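Local coordinates for 3-methylornithine synthase (Methanosarcina barkeri, PDB 3T7V), which converts L-lysine into (3R)-3-methyl-D-ornithine by radical SAM chemistry in the biosynthesis of pyrrolysine, at residues A339-A342 against D343-V347. Sequence-based numbering, arbitrary orientation.
Sequences ARQA and DFEAV
Q341 and E345 are joined twice, one helical turn apart. The backbone N of E345 donates to O of Q341 at 2.9 Å, a normal i to i+4 helix bond. Their side chains repeat the link, with Q341 NE2 donating to E345 OE2 at 3.1 Å. E345 OE2 lies close to the amide plane of Q341; the amide reaches it on the anti side, tilted 23° from the carboxylate plane, and the two flat groups are turned 60° apart. Q341 CG stands anti to the backbone N (chi1 -167°), and a bend at chi2 brings the amide round to E345. NE2 also donates to the backbone O of H109. Replacing Q341 with an alanine would probably leave E345 OE2 and the H109 carbonyl without this shared donor. A346 N closes the next turn on A342 O at 3.0 Å. R340 takes the N-cap position, and its carbonyl O receives weak bonds from D343 N and F344 N. D343 CB packs 3.5 Å from R340 O. The buried F344 ring extends from the turn, with V347 CG2 above one face, nearer its margin than its centre. The short C-terminal helix 341-345 follows strand 337-338, which pairs in parallel with strand 58-68 of the radical SAM barrel. F344 meets F60 of that strand edge-to-face and touches H109 and P142 in neighbouring loops. Its side chain lies about 12 Å from the bound 5-amino-D-isoleucine, so the helix packs against strand 58-68 and these loops without lining the substrate pocket.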
loop_
_atom_site.group_PDB
_atom_site.type_symbol
_atom_site.label_atom_id
_atom_site.label_comp_id
_atom_site.label_asym_id
_atom_site.label_seq_id
_atom_site.Cartn_x
_atom_site.Cartn_y
_atom_site.Cartn_z
ATOM N N ALA A 339 -9.482 1.099 15.294
ATOM C CA ALA A 339 -8.946 0.135 16.243
ATOM C C ALA A 339 -8.183 0.778 17.421
ATOM O O ALA A 339 -7.703 1.936 17.359
ATOM C CB ALA A 339 -8.015 -0.838 15.510
ATOM N N ARG A 340 -7.973 -0.037 18.478
ATOM C CA ARG A 340 -7.097 0.393 19.575
ATOM C C ARG A 340 -5.631 0.281 19.096
ATOM O O ARG A 340 -5.295 -0.608 18.291
ATOM C CB ARG A 340 -7.208 -0.556 20.744
ATOM C CG ARG A 340 -8.515 -0.394 21.545
ATOM C CD ARG A 340 -8.336 -1.155 22.848
ATOM N NE ARG A 340 -9.611 -1.150 23.564
ATOM C CZ ARG A 340 -9.731 -1.594 24.796
ATOM N NH1 ARG A 340 -8.638 -2.031 25.438
ATOM N NH2 ARG A 340 -10.937 -1.563 25.363
ATOM N N GLN A 341 -4.794 1.160 19.615
ATOM C CA GLN A 341 -3.378 1.107 19.282
ATOM C C GLN A 341 -2.738 -0.203 19.666
ATOM O O GLN A 341 -1.902 -0.696 18.915
ATOM C CB GLN A 341 -2.663 2.272 19.965
ATOM C CG GLN A 341 -1.208 2.422 19.329
ATOM C CD GLN A 341 -1.175 2.878 17.822
ATOM O OE1 GLN A 341 -2.148 3.479 17.355
ATOM N NE2 GLN A 341 -0.073 2.616 17.059
ATOM N N ALA A 342 -3.127 -0.816 20.793
ATOM C CA ALA A 342 -2.469 -2.028 21.207
ATOM C C ALA A 342 -2.733 -3.163 20.224
ATOM O O ALA A 342 -1.878 -4.092 20.061
ATOM C CB ALA A 342 -2.952 -2.446 22.606
ATOM N N ASP A 343 -3.899 -3.123 19.580
ATOM C CA ASP A 343 -4.242 -4.147 18.573
ATOM C C ASP A 343 -3.390 -4.033 17.350
ATOM O O ASP A 343 -3.018 -5.025 16.788
ATOM C CB ASP A 343 -5.707 -4.132 18.264
ATOM C CG ASP A 343 -6.525 -4.635 19.500
ATOM O OD1 ASP A 343 -5.953 -5.411 20.351
ATOM O OD2 ASP A 343 -7.698 -4.248 19.638
ATOM N N PHE A 344 -3.055 -2.790 16.983
ATOM C CA PHE A 344 -2.106 -2.576 15.897
ATOM C C PHE A 344 -0.693 -3.017 16.328
ATOM O O PHE A 344 0.005 -3.703 15.560
ATOM C CB PHE A 344 -2.082 -1.093 15.453
ATOM C CG PHE A 344 -1.263 -0.936 14.216
ATOM C CD1 PHE A 344 -0.038 -0.268 14.228
ATOM C CD2 PHE A 344 -1.688 -1.493 12.979
ATOM C CE1 PHE A 344 0.784 -0.193 13.114
ATOM C CE2 PHE A 344 -0.893 -1.372 11.835
ATOM C CZ PHE A 344 0.364 -0.734 11.920
ATOM N N GLU A 345 -0.245 -2.614 17.510
ATOM C CA GLU A 345 1.122 -2.915 17.990
ATOM C C GLU A 345 1.325 -4.430 18.063
ATOM O O GLU A 345 2.433 -4.898 17.939
ATOM C CB GLU A 345 1.353 -2.235 19.392
ATOM C CG GLU A 345 1.089 -0.721 19.461
ATOM C CD GLU A 345 2.309 0.199 19.236
ATOM O OE1 GLU A 345 3.445 -0.291 19.467
ATOM O OE2 GLU A 345 2.150 1.421 18.857
ATOM N N ALA A 346 0.233 -5.201 18.241
ATOM C CA ALA A 346 0.276 -6.662 18.259
ATOM C C ALA A 346 0.758 -7.230 16.939
ATOM O O ALA A 346 1.282 -8.355 16.850
ATOM C CB ALA A 346 -1.105 -7.267 18.623
ATOM N N VAL A 347 0.583 -6.493 15.879
ATOM C CA VAL A 347 1.148 -7.002 14.598
ATOM C C VAL A 347 2.634 -6.751 14.429
ATOM O O VAL A 347 3.249 -7.393 13.557
ATOM C CB VAL A 347 0.389 -6.500 13.385
ATOM C CG1 VAL A 347 -1.106 -6.597 13.583
ATOM C CG2 VAL A 347 0.856 -5.122 12.993
HETATM O O HOH W 1 -9.128 -2.637 18.529
#